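NikO protein (Streptomyces tendae, PDB 4FQD) is an enolpyruvyl transferase essential in nikkomycin biosynthesis and belongs to the MurA subfamily of EPSP synthase-like enzymes. Local coordinates at residues Leu261-Ile266 / Pro288-Ala293. The protein carries 4 engineered substitutions. Residues are numbered along the deposited sequence; the frame is centred on the assembly and turned at random.
Sequences LIPDLI and PGIDRA
Ala-293 meets Ile-262, Pro-263 and Leu-265 in the dense part of this contact, an example of how a single methyl group lets two chain segments approach closely. Leu-265 lays CD2 against the methyl, 3.7 Å from Ala-293 CB, while Ile-262 CG1 stands 4.0 Å from that same CB. The carbonyl oxygen of Pro-263 adds a polar neighbour to the methyl. In Ile-262, CG1 is anti to the backbone N (chi1 -175°), and CD1 beyond it reaches across to the first turn of helix 290-296, 3.6 Å from Ala-293 N. The Pro-263 ring extends the apolar patch through CB and CG, which face Ile-290, with CG 3.6 Å from Ile-290 CA; Pro-263 CD lies instead against a carbonyl oxygen, 3.3 Å from Pro-288 O. No direct hydrogen bond joins 261-266 to 288-293, and van der Waals contact among Ala-293, Ile-262, Pro-263 and Leu-265 carries the buried side.

Toward solvent the contact is looser. Arg-292 bends at chi3 (54°), which turns its outer end out of the line of the chain; Ile-262 lies against a face of the flat guanidinium, with CD1 4.1 Å above the plane and offset toward the rim, while NH2 pairs with Asp-223 OD1 of helix 219-231 in a salt bridge. At the Pro-288 end a water donates a hydrogen bond to Leu-261 O, 2.7 Å from the water oxygen; its short approach to Pro-288 O is doubtful.

Asp-264 sits at the N-cap of helix 265-278, with OD1 bound to the backbone N of Glu-267. The two segments lead from strands 257-260 and 283-286, members of separate four-stranded sheets, into helices 265-278 and 290-296; such side-by-side strand-to-helix junctions belong to the inverse alpha/beta barrel of the EPSP synthase family.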
ATOM      1  N   LEU A 261     -19.649 -13.394  22.280  1.00 14.23           N
ATOM      2  CA  LEU A 261     -18.655 -13.174  21.233  1.00 17.36           C
ATOM      3  C   LEU A 261     -19.065 -12.105  20.229  1.00 16.24           C
ATOM      4  O   LEU A 261     -20.237 -11.979  19.875  1.00 17.36           O
ATOM      5  CB  LEU A 261     -18.351 -14.474  20.487  1.00 14.83           C
ATOM      6  CG  LEU A 261     -17.566 -15.546  21.239  1.00 18.81           C
ATOM      7  CD1 LEU A 261     -17.269 -16.727  20.327  1.00 13.73           C
ATOM      8  CD2 LEU A 261     -16.283 -14.973  21.817  1.00  9.51           C
ATOM      9  N   ILE A 262     -18.081 -11.337  19.778  1.00 14.92           N
ATOM     10  CA  ILE A 262     -18.274 -10.391  18.693  1.00 15.62           C
ATOM     11  C   ILE A 262     -18.558 -11.186  17.418  1.00 11.81           C
ATOM     12  O   ILE A 262     -17.964 -12.245  17.205  1.00 10.90           O
ATOM     13  CB  ILE A 262     -17.024  -9.485  18.527  1.00 11.78           C
ATOM     14  CG1 ILE A 262     -17.248  -8.406  17.467  1.00 14.97           C
ATOM     15  CG2 ILE A 262     -15.786 -10.310  18.206  1.00 10.12           C
ATOM     16  CD1 ILE A 262     -16.118  -7.403  17.386  1.00 11.33           C
ATOM     17  N   PRO A 263     -19.505 -10.710  16.592  1.00 15.58           N
ATOM     18  CA  PRO A 263     -19.804 -11.377  15.320  1.00 14.14           C
ATOM     19  C   PRO A 263     -18.550 -11.563  14.472  1.00 13.70           C
ATOM     20  O   PRO A 263     -17.672 -10.699  14.484  1.00 14.48           O
ATOM     21  CB  PRO A 263     -20.767 -10.405  14.642  1.00 11.31           C
ATOM     22  CG  PRO A 263     -21.477  -9.756  15.776  1.00 12.79           C
ATOM     23  CD  PRO A 263     -20.453  -9.616  16.872  1.00 11.50           C
ATOM     24  N   ASP A 264     -18.471 -12.685  13.761  1.00 11.06           N
ATOM     25  CA  ASP A 264     -17.292 -13.019  12.967  1.00 13.82           C
ATOM     26  C   ASP A 264     -16.986 -11.925  11.951  1.00 12.96           C
ATOM     27  O   ASP A 264     -17.805 -11.625  11.082  1.00 13.81           O
ATOM     28  CB  ASP A 264     -17.477 -14.365  12.265  1.00 12.42           C
ATOM     29  CG  ASP A 264     -16.176 -14.927  11.726  1.00 16.57           C
ATOM     30  OD1 ASP A 264     -15.735 -14.485  10.644  1.00 18.99           O
ATOM     31  OD2 ASP A 264     -15.595 -15.816  12.384  1.00 14.84           O
ATOM     32  N   LEU A 265     -15.803 -11.333  12.076  1.00 12.41           N
ATOM     33  CA  LEU A 265     -15.413 -10.183  11.270  1.00 11.75           C
ATOM     34  C   LEU A 265     -15.371 -10.500   9.778  1.00 12.61           C
ATOM     35  O   LEU A 265     -15.879  -9.737   8.959  1.00 13.21           O
ATOM     36  CB  LEU A 265     -14.051  -9.653  11.728  1.00 12.71           C
ATOM     37  CG  LEU A 265     -13.916  -9.325  13.216  1.00 16.47           C
ATOM     38  CD1 LEU A 265     -12.557  -8.717  13.517  1.00 12.67           C
ATOM     39  CD2 LEU A 265     -15.027  -8.395  13.660  1.00 10.88           C
ATOM     40  N   ILE A 266     -14.767 -11.630   9.431  1.00 10.90           N
ATOM     41  CA  ILE A 266     -14.617 -12.006   8.030  1.00 12.45           C
ATOM     42  C   ILE A 266     -15.936 -12.498   7.439  1.00 10.90           C
ATOM     43  O   ILE A 266     -16.176 -12.360   6.239  1.00 15.39           O
ATOM     44  CB  ILE A 266     -13.512 -13.064   7.840  1.00 10.95           C
ATOM     45  CG1 ILE A 266     -12.251 -12.650   8.600  1.00 16.12           C
ATOM     46  CG2 ILE A 266     -13.196 -13.252   6.364  1.00 12.46           C
ATOM     47  CD1 ILE A 266     -11.711 -11.293   8.193  1.00 12.53           C
ATOM     48  N   PRO A 288     -25.463 -10.101  17.158  1.00 18.70           N
ATOM     49  CA  PRO A 288     -25.462  -9.364  18.426  1.00 13.45           C
ATOM     50  C   PRO A 288     -24.205  -8.516  18.593  1.00 13.71           C
ATOM     51  O   PRO A 288     -23.106  -9.053  18.724  1.00 15.74           O
ATOM     52  CB  PRO A 288     -25.504 -10.476  19.482  1.00  7.24           C
ATOM     53  CG  PRO A 288     -24.976 -11.687  18.787  1.00 15.29           C
ATOM     54  CD  PRO A 288     -25.424 -11.559  17.363  1.00 15.44           C
ATOM     55  N   GLY A 289     -24.373  -7.199  18.581  1.00 16.28           N
ATOM     56  CA  GLY A 289     -23.251  -6.289  18.715  1.00 16.27           C
ATOM     57  C   GLY A 289     -22.400  -6.250  17.463  1.00 17.73           C
ATOM     58  O   GLY A 289     -21.174  -6.164  17.538  1.00 15.56           O
ATOM     59  N   ILE A 290     -23.053  -6.309  16.307  1.00 16.72           N
ATOM     60  CA  ILE A 290     -22.351  -6.300  15.029  1.00 16.20           C
ATOM     61  C   ILE A 290     -21.717  -4.937  14.757  1.00 17.42           C
ATOM     62  O   ILE A 290     -20.823  -4.816  13.919  1.00 14.23           O
ATOM     63  CB  ILE A 290     -23.287  -6.685  13.861  1.00 17.52           C
ATOM     64  CG1 ILE A 290     -22.480  -7.221  12.675  1.00 17.79           C
ATOM     65  CG2 ILE A 290     -24.149  -5.504  13.448  1.00 12.37           C
ATOM     66  CD1 ILE A 290     -23.333  -7.699  11.520  1.00 16.56           C
ATOM     67  N   ASP A 291     -22.181  -3.916  15.473  1.00 17.18           N
ATOM     68  CA  ASP A 291     -21.607  -2.582  15.361  1.00 16.05           C
ATOM     69  C   ASP A 291     -20.155  -2.580  15.828  1.00 15.59           C
ATOM     70  O   ASP A 291     -19.323  -1.849  15.294  1.00 15.82           O
ATOM     71  CB  ASP A 291     -22.431  -1.563  16.154  1.00 17.65           C
ATOM     72  CG  ASP A 291     -22.762  -2.040  17.557  1.00 26.65           C
ATOM     73  OD1 ASP A 291     -22.193  -3.062  17.998  1.00 26.74           O
ATOM     74  OD2 ASP A 291     -23.592  -1.386  18.225  1.00 25.63           O
ATOM     75  N   ARG A 292     -19.860  -3.406  16.828  1.00 14.08           N
ATOM     76  CA  ARG A 292     -18.492  -3.580  17.301  1.00 16.21           C
ATOM     77  C   ARG A 292     -17.641  -4.238  16.224  1.00 16.37           C
ATOM     78  O   ARG A 292     -16.473  -3.891  16.041  1.00 12.26           O
ATOM     79  CB  ARG A 292     -18.460  -4.424  18.577  1.00 13.50           C
ATOM     80  CG  ARG A 292     -18.870  -3.672  19.827  1.00 22.60           C
ATOM     81  CD  ARG A 292     -18.895  -4.584  21.043  1.00 22.19           C
ATOM     82  NE  ARG A 292     -17.628  -5.282  21.238  1.00 37.61           N
ATOM     83  CZ  ARG A 292     -17.509  -6.603  21.318  1.00 33.58           C
ATOM     84  NH1 ARG A 292     -18.586  -7.373  21.225  1.00 24.58           N
ATOM     85  NH2 ARG A 292     -16.315  -7.155  21.493  1.00 26.03           N
ATOM     86  N   ALA A 293     -18.236  -5.195  15.516  1.00 14.82           N
ATOM     87  CA  ALA A 293     -17.559  -5.871  14.416  1.00 11.90           C
ATOM     88  C   ALA A 293     -17.253  -4.885  13.298  1.00 11.88           C
ATOM     89  O   ALA A 293     -16.165  -4.903  12.725  1.00 12.07           O
ATOM     90  CB  ALA A 293     -18.406  -7.021  13.896  1.00 10.69           C
TER
HETATM   91  O   HOH W   1     -21.755  -9.878  20.558  1.00 25.86           O